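Long-range contacts in 1,3-alpha-isomaltosidase (Kribbella flavida DSM 17836, PDB 5X3I), which hydrolyses the alpha-1,3-glucosidic linkages of the cyclic tetrasaccharide cyclobis-(1-6)-alpha-nigerosyl inside the cell, releasing isomaltose: residues R300-N309 and I326-A335; V460-A471 and L507-F518. The protein carries 1 engineered substitution. One frame throughout, in Å; residues are numbered along the deposited sequence.

Contact 1: R300-N309 and I326-A335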
# COMPACT_ATOMS: atom_id res chain seq x y z
N ARG A 300 13.21 16.66 -2.67
CA ARG A 300 14.63 16.35 -2.60
C ARG A 300 14.84 14.86 -2.34
O ARG A 300 13.88 14.13 -2.10
CB ARG A 300 15.30 17.19 -1.51
CG ARG A 300 15.11 18.69 -1.69
CD ARG A 300 15.82 19.46 -0.61
NE ARG A 300 17.26 19.30 -0.69
CZ ARG A 300 18.11 19.71 0.25
NH1 ARG A 300 17.65 20.28 1.36
NH2 ARG A 300 19.41 19.54 0.08
N LEU A 301 16.09 14.42 -2.33
CA LEU A 301 16.37 13.01 -2.12
C LEU A 301 16.05 12.59 -0.69
O LEU A 301 16.43 13.28 0.26
CB LEU A 301 17.82 12.68 -2.46
CG LEU A 301 18.30 11.28 -2.05
CD1 LEU A 301 17.54 10.19 -2.80
CD2 LEU A 301 19.82 11.13 -2.25
N TRP A 302 15.35 11.47 -0.56
CA TRP A 302 15.08 10.84 0.72
C TRP A 302 16.06 9.69 0.97
O TRP A 302 16.16 8.78 0.15
CB TRP A 302 13.65 10.30 0.80
CG TRP A 302 12.56 11.32 0.78
CD1 TRP A 302 12.40 12.33 -0.12
CD2 TRP A 302 11.47 11.42 1.69
NE1 TRP A 302 11.28 13.05 0.18
CE2 TRP A 302 10.69 12.51 1.29
CE3 TRP A 302 11.08 10.67 2.81
CZ2 TRP A 302 9.53 12.89 1.96
CZ3 TRP A 302 9.92 11.05 3.48
CH2 TRP A 302 9.16 12.15 3.06
N ALA A 303 16.75 9.73 2.10
CA ALA A 303 17.69 8.68 2.45
C ALA A 303 17.12 7.85 3.57
O ALA A 303 16.48 8.38 4.47
CB ALA A 303 19.04 9.26 2.84
N SER A 304 17.32 6.54 3.49
CA SER A 304 16.80 5.64 4.49
C SER A 304 17.62 4.34 4.58
O SER A 304 18.19 3.90 3.59
CB SER A 304 15.33 5.32 4.16
OG SER A 304 14.71 4.58 5.18
N GLY A 305 17.68 3.76 5.77
CA GLY A 305 17.87 2.33 5.87
C GLY A 305 17.57 1.81 7.26
O GLY A 305 17.91 2.42 8.28
N ASN A 306 17.08 0.57 7.31
CA ASN A 306 16.42 0.12 8.52
C ASN A 306 17.43 -0.06 9.64
O ASN A 306 17.11 0.14 10.80
CB ASN A 306 15.66 -1.18 8.30
CG ASN A 306 15.10 -1.72 9.58
OD1 ASN A 306 15.74 -2.50 10.27
ND2 ASN A 306 13.92 -1.26 9.95
N GLU A 307 18.65 -0.37 9.27
CA GLU A 307 19.67 -0.65 10.26
C GLU A 307 20.34 0.61 10.82
O GLU A 307 21.28 0.49 11.60
CB GLU A 307 20.70 -1.62 9.70
CG GLU A 307 20.09 -2.98 9.44
CD GLU A 307 21.10 -4.08 9.23
OE1 GLU A 307 22.21 -3.78 8.76
OE2 GLU A 307 20.78 -5.24 9.55
N TRP A 308 19.89 1.81 10.46
CA TRP A 308 20.52 2.92 11.15
C TRP A 308 19.68 3.13 12.38
O TRP A 308 18.77 3.95 12.41
CB TRP A 308 20.49 4.18 10.27
CG TRP A 308 20.99 4.01 8.85
CD1 TRP A 308 21.89 3.08 8.42
CD2 TRP A 308 20.67 4.82 7.72
NE1 TRP A 308 22.13 3.26 7.08
CE2 TRP A 308 21.40 4.32 6.63
CE3 TRP A 308 19.84 5.94 7.52
CZ2 TRP A 308 21.31 4.87 5.35
CZ3 TRP A 308 19.74 6.47 6.25
CH2 TRP A 308 20.48 5.95 5.18
N ASN A 309 20.11 2.45 13.44
CA ASN A 309 19.35 2.34 14.67
C ASN A 309 19.89 3.09 15.87
O ASN A 309 19.46 2.84 16.99
CB ASN A 309 19.07 0.86 15.00
CG ASN A 309 20.27 0.14 15.53
OD1 ASN A 309 21.38 0.37 15.09
ND2 ASN A 309 20.04 -0.75 16.46
N ILE A 326 26.74 14.44 -1.97
CA ILE A 326 25.47 13.94 -2.49
C ILE A 326 24.34 14.57 -1.68
O ILE A 326 24.13 14.20 -0.52
CB ILE A 326 25.36 12.41 -2.40
CG1 ILE A 326 26.54 11.74 -3.11
CG2 ILE A 326 24.00 11.94 -2.95
CD1 ILE A 326 26.77 10.29 -2.70
N PRO A 327 23.62 15.51 -2.28
CA PRO A 327 22.61 16.28 -1.56
C PRO A 327 21.48 15.37 -1.08
O PRO A 327 21.07 14.50 -1.83
CB PRO A 327 22.09 17.27 -2.60
CG PRO A 327 23.08 17.26 -3.70
CD PRO A 327 23.74 15.93 -3.68
N VAL A 328 21.03 15.55 0.15
CA VAL A 328 19.90 14.81 0.66
C VAL A 328 18.96 15.77 1.38
O VAL A 328 19.41 16.62 2.14
CB VAL A 328 20.35 13.66 1.59
CG1 VAL A 328 21.32 14.18 2.65
CG2 VAL A 328 19.15 13.00 2.23
N GLY A 329 17.66 15.67 1.09
CA GLY A 329 16.68 16.54 1.72
C GLY A 329 15.92 15.98 2.91
O GLY A 329 15.36 16.74 3.68
N ALA A 330 15.90 14.66 3.07
CA ALA A 330 15.23 14.05 4.22
C ALA A 330 15.87 12.73 4.65
O ALA A 330 16.31 11.96 3.81
CB ALA A 330 13.77 13.82 3.91
N VAL A 331 15.89 12.47 5.94
CA VAL A 331 16.30 11.16 6.42
C VAL A 331 15.15 10.51 7.17
O VAL A 331 14.48 11.15 7.98
CB VAL A 331 17.56 11.22 7.33
CG1 VAL A 331 17.30 12.03 8.59
CG2 VAL A 331 18.06 9.81 7.66
N VAL A 332 14.89 9.25 6.84
CA VAL A 332 13.91 8.45 7.53
C VAL A 332 14.61 7.57 8.56
O VAL A 332 15.55 6.86 8.22
CB VAL A 332 13.09 7.56 6.55
CG1 VAL A 332 12.09 6.75 7.30
CG2 VAL A 332 12.40 8.41 5.46
N ILE A 333 14.17 7.60 9.80
CA ILE A 333 14.72 6.69 10.79
C ILE A 333 13.67 5.66 11.19
O ILE A 333 12.72 5.98 11.90
CB ILE A 333 15.21 7.43 12.06
CG1 ILE A 333 16.05 8.66 11.69
CG2 ILE A 333 16.01 6.48 12.93
CD1 ILE A 333 16.42 9.55 12.91
N GLU A 334 13.85 4.43 10.73
CA GLU A 334 12.90 3.38 11.08
C GLU A 334 13.08 2.80 12.46
O GLU A 334 12.11 2.73 13.21
CB GLU A 334 12.93 2.25 10.05
CG GLU A 334 12.34 2.63 8.71
CD GLU A 334 11.90 1.42 7.90
OE1 GLU A 334 10.97 1.54 7.08
OE2 GLU A 334 12.50 0.35 8.09
N ALA A 335 14.30 2.39 12.85
CA ALA A 335 14.34 1.95 14.22
C ALA A 335 14.97 3.04 15.05
O ALA A 335 16.16 3.01 15.37
CB ALA A 335 15.16 0.68 14.33
O HOH W 1 15.00 19.42 3.12
O HOH W 2 18.27 15.87 -3.19
O HOH W 3 15.57 4.11 8.12
O HOH W 4 16.47 3.17 11.17
O HOH W 5 16.99 2.70 18.14
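Trp302 and Ala330 face each other on parallel strands 302-304 and 330-333, neighbours in the TIM barrel joined by helix 311-323 as a beta-alpha-beta unit. The backbone pairing centres on Ala303: its N gives a nearly straight bond to Ala330 O at 2.8 Å, while its O receives Val332 N at 3.0 Å. Leu301 O is gripped twice, by Gly329 N and Ala330 N.

Apolar packing occupies both faces of the pair. On the face with Trp302, Ala330 CB makes a CH-pi contact over the indole's five-membered ring, 4.1 Å from its centroid, and Val332 CG2 meets the ring edge at Trp302 CE3 (3.7 Å). On the opposite face Ala303 CB packs against Val328 CG2 at 3.8 Å, both residues touching His321 of helix 311-323. Trp308, closing a type I turn from Gly305, brings the edge of its ring, at CZ3, to Val331 CG2.

Charged groups mark the two ends. Arg300 lays one guanidinium face over Gly329 CA and Val328 O while its NE pairs with Glu634. At the other end Glu334, its side chain about 6 Å from that of the engineered Ala471 at the inferred nucleophile position, forms a salt bridge through OE1 with Lys469 NZ; OE1 also hydrogen-bonds glycerol, probably a crystallisation additive. With Asn306 CG anti to the backbone N (chi1 174°), Asn306 ND2 meets Glu334 OE2 on its anti side at 2.8 Å, amide and carboxylate planes 83° apart.

Contact 2: V460-A471 and L507-F518. Engineered in segment 460-471: Ala471 (natural residue Asp).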
# COMPACT_ATOMS: atom_id res chain seq x y z
N VAL A 460 6.88 16.00 17.57
CA VAL A 460 6.73 17.13 16.66
C VAL A 460 6.94 18.50 17.35
O VAL A 460 7.56 19.38 16.78
CB VAL A 460 5.36 17.13 15.96
CG1 VAL A 460 5.32 18.21 14.92
CG2 VAL A 460 5.12 15.80 15.26
N GLU A 461 6.40 18.67 18.55
CA GLU A 461 6.43 19.99 19.19
C GLU A 461 7.77 20.31 19.88
O GLU A 461 8.27 21.41 19.76
CB GLU A 461 5.26 20.12 20.17
CG GLU A 461 3.92 20.14 19.44
CD GLU A 461 2.74 20.51 20.30
OE1 GLU A 461 2.90 20.70 21.52
OE2 GLU A 461 1.62 20.58 19.75
N HIS A 462 8.35 19.34 20.58
CA HIS A 462 9.66 19.53 21.19
C HIS A 462 10.78 19.20 20.20
O HIS A 462 11.62 20.04 19.93
CB HIS A 462 9.82 18.72 22.47
CG HIS A 462 11.20 18.78 23.05
ND1 HIS A 462 11.70 19.92 23.66
CD2 HIS A 462 12.19 17.86 23.10
CE1 HIS A 462 12.94 19.69 24.06
NE2 HIS A 462 13.26 18.44 23.74
N PHE A 463 10.83 17.96 19.72
CA PHE A 463 11.92 17.56 18.84
C PHE A 463 11.82 18.09 17.40
O PHE A 463 12.77 17.96 16.65
CB PHE A 463 12.05 16.03 18.82
CG PHE A 463 12.55 15.46 20.11
CD1 PHE A 463 13.89 15.62 20.47
CD2 PHE A 463 11.70 14.80 20.98
CE1 PHE A 463 14.36 15.12 21.67
CE2 PHE A 463 12.17 14.30 22.17
CZ PHE A 463 13.50 14.46 22.53
N ASP A 464 10.70 18.70 17.04
CA ASP A 464 10.52 19.33 15.72
C ASP A 464 10.66 18.34 14.53
O ASP A 464 11.13 18.70 13.46
CB ASP A 464 11.51 20.49 15.56
CG ASP A 464 11.12 21.45 14.44
OD1 ASP A 464 9.92 21.64 14.17
OD2 ASP A 464 12.03 21.99 13.81
N VAL A 465 10.25 17.09 14.75
CA VAL A 465 10.20 16.09 13.69
C VAL A 465 9.31 16.57 12.53
O VAL A 465 8.29 17.22 12.74
CB VAL A 465 9.71 14.74 14.27
CG1 VAL A 465 9.25 13.77 13.18
CG2 VAL A 465 10.84 14.13 15.11
N ASP A 466 9.74 16.33 11.30
CA ASP A 466 9.06 16.86 10.13
C ASP A 466 8.01 15.96 9.47
O ASP A 466 7.31 16.40 8.57
CB ASP A 466 10.10 17.24 9.11
CG ASP A 466 11.16 18.14 9.71
OD1 ASP A 466 12.26 17.65 9.95
OD2 ASP A 466 10.84 19.29 10.00
N GLY A 467 7.91 14.71 9.89
CA GLY A 467 6.97 13.81 9.26
C GLY A 467 7.00 12.43 9.88
O GLY A 467 7.83 12.16 10.74
N PHE A 468 6.11 11.56 9.44
CA PHE A 468 6.05 10.21 9.97
C PHE A 468 5.95 9.21 8.84
O PHE A 468 5.18 9.41 7.90
CB PHE A 468 4.88 10.04 10.94
CG PHE A 468 5.01 10.82 12.20
CD1 PHE A 468 4.34 12.03 12.36
CD2 PHE A 468 5.82 10.37 13.23
CE1 PHE A 468 4.47 12.76 13.53
CE2 PHE A 468 5.95 11.09 14.39
CZ PHE A 468 5.27 12.29 14.54
N LYS A 469 6.69 8.12 8.93
CA LYS A 469 6.53 7.11 7.93
C LYS A 469 5.49 6.22 8.54
O LYS A 469 5.79 5.38 9.40
CB LYS A 469 7.85 6.37 7.68
CG LYS A 469 7.75 5.15 6.76
CD LYS A 469 9.14 4.64 6.35
CE LYS A 469 9.04 3.56 5.26
NZ LYS A 469 10.34 2.99 4.84
N THR A 470 4.28 6.30 8.01
CA THR A 470 3.21 5.59 8.67
C THR A 470 3.11 4.32 7.86
O THR A 470 2.37 4.23 6.88
CB THR A 470 1.91 6.41 8.62
OG1 THR A 470 1.91 7.18 7.40
CG2 THR A 470 1.82 7.39 9.79
N ALA A 471 3.80 3.31 8.37
CA ALA A 471 3.91 2.00 7.76
C ALA A 471 2.74 1.13 8.18
O ALA A 471 2.15 1.39 9.21
CB ALA A 471 5.22 1.37 8.11
N LEU A 507 -2.05 15.42 13.29
CA LEU A 507 -1.07 15.72 14.33
C LEU A 507 -0.10 16.80 13.86
O LEU A 507 0.10 17.79 14.53
CB LEU A 507 -0.29 14.46 14.73
CG LEU A 507 0.87 14.73 15.70
CD1 LEU A 507 0.34 15.34 17.01
CD2 LEU A 507 1.67 13.47 15.95
N LEU A 508 0.48 16.59 12.68
CA LEU A 508 1.42 17.52 12.08
C LEU A 508 0.75 18.89 11.89
O LEU A 508 1.29 19.90 12.33
CB LEU A 508 1.95 16.96 10.77
CG LEU A 508 2.99 15.85 10.94
CD1 LEU A 508 3.15 15.03 9.68
CD2 LEU A 508 4.35 16.45 11.39
N ARG A 509 -0.43 18.92 11.28
CA ARG A 509 -1.23 20.14 11.16
C ARG A 509 -1.40 20.85 12.50
O ARG A 509 -1.27 22.06 12.57
CB ARG A 509 -2.62 19.86 10.57
CG ARG A 509 -2.62 19.36 9.12
CD ARG A 509 -4.06 19.25 8.54
NE ARG A 509 -4.01 18.75 7.18
CZ ARG A 509 -4.00 17.46 6.86
NH1 ARG A 509 -4.07 16.53 7.80
NH2 ARG A 509 -3.93 17.10 5.58
N SER A 510 -1.70 20.10 13.55
CA SER A 510 -2.03 20.71 14.84
C SER A 510 -0.80 21.35 15.46
O SER A 510 -0.92 22.19 16.33
CB SER A 510 -2.63 19.68 15.80
OG SER A 510 -1.62 18.84 16.34
N ALA A 511 0.37 20.91 15.01
CA ALA A 511 1.65 21.47 15.44
C ALA A 511 2.13 22.55 14.48
O ALA A 511 3.25 22.99 14.57
CB ALA A 511 2.67 20.38 15.58
N GLY A 512 1.30 22.91 13.51
CA GLY A 512 1.65 23.99 12.60
C GLY A 512 2.54 23.57 11.45
O GLY A 512 3.12 24.41 10.77
N LYS A 513 2.62 22.26 11.21
CA LYS A 513 3.49 21.72 10.17
C LYS A 513 2.68 21.04 9.07
O LYS A 513 1.56 20.63 9.29
CB LYS A 513 4.49 20.73 10.76
CG LYS A 513 5.41 21.33 11.81
CD LYS A 513 6.50 20.38 12.19
CE LYS A 513 7.78 20.69 11.43
NZ LYS A 513 8.94 20.04 12.07
N ALA A 514 3.27 20.93 7.89
CA ALA A 514 2.62 20.27 6.76
C ALA A 514 2.39 18.78 7.03
O ALA A 514 3.19 18.14 7.69
CB ALA A 514 3.43 20.45 5.51
N PRO A 515 1.27 18.24 6.51
CA PRO A 515 0.85 16.87 6.83
C PRO A 515 1.68 15.86 6.07
O PRO A 515 1.13 15.13 5.23
CB PRO A 515 -0.61 16.83 6.38
CG PRO A 515 -0.65 17.79 5.21
CD PRO A 515 0.33 18.90 5.58
N VAL A 516 2.98 15.78 6.35
CA VAL A 516 3.78 14.89 5.57
C VAL A 516 3.80 13.55 6.30
O VAL A 516 4.61 13.33 7.17
CB VAL A 516 5.25 15.43 5.41
CG1 VAL A 516 6.12 14.45 4.64
CG2 VAL A 516 5.26 16.80 4.72
N THR A 517 3.01 12.62 5.78
CA THR A 517 2.99 11.24 6.22
C THR A 517 3.54 10.52 5.01
O THR A 517 3.48 11.04 3.90
CB THR A 517 1.56 10.72 6.60
OG1 THR A 517 0.63 11.08 5.58
CG2 THR A 517 1.08 11.31 7.92
N PHE A 518 4.14 9.36 5.23
CA PHE A 518 4.72 8.57 4.17
C PHE A 518 4.18 7.14 4.38
O PHE A 518 4.60 6.46 5.30
CB PHE A 518 6.25 8.68 4.30
CG PHE A 518 7.04 8.03 3.19
CD1 PHE A 518 7.92 7.01 3.47
CD2 PHE A 518 6.99 8.50 1.90
CE1 PHE A 518 8.71 6.44 2.46
CE2 PHE A 518 7.77 7.93 0.89
CZ PHE A 518 8.64 6.91 1.18
O HOH W 6 5.90 18.70 8.04
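Lys513 reaches across to Asp464 and Asp466, forming a salt-bridge network at the loop before strand 467-470. A bend in its chain (chi3 98°) carries NZ to Asp464 OD1 at 2.8 Å and Asp466 OD2 at 2.9 Å, each met from above its carboxylate plane. Val465 O takes a third bond from NZ, also from above its carbonyl plane, so the ammonium is gripped by three oxygens. The other oxygen of Asp466, OD1, is held by His383 and Val389 N.

Further back along the lysine, its side chain and that of Val460 run past each other in opposite directions, CD against CG1. The same valine methyl presses tightly on Ala511 CB, at 3.5 Å, close to the Schellman motif at Gly512 that ends helix 496-510. Leu507 crosses Phe468 at about a right angle, its CD2 3.8 Å from Phe468 CE1. Lys469 and Phe518 instead run alongside each other, pointing the same way; the lysine CG lies at the ring edge, 3.8 Å from Phe518 CD1.

The backbones pair in parallel: Phe468 N bonds to Val516 O, and Phe518 N to Phe468 O at 2.9 Å. The first strand leads to the engineered Ala471, at the inferred nucleophile position. Strand 467-470 lies between 388-393 and 517-519 in the barrel sheet, with Thr470 and Thr517 both touching Phe504 of helix 496-510.

Both contacts belong to the TIM-barrel domain and follow one another along the chain, neither nesting nor crossing. Contact 1 closes first, a short loop holding helix 311-323 that brings strand 330-333 beside 302-304. The chain then adds strand 388-393, the neighbour of both 330-333 and 467-470, before contact 2 closes a longer loop, through helix 496-510, joining 467-470 to 517-519. Their centres are 16 Å apart, yet side chains from the two contacts meet: the ring of Trp302 stacks with that of Phe518, and Val332 CG1 packs on Lys469 CD at 3.8 Å. The paired Glu334 and Lys469 side chains bring contacts 1 and 2 together near the inferred active site.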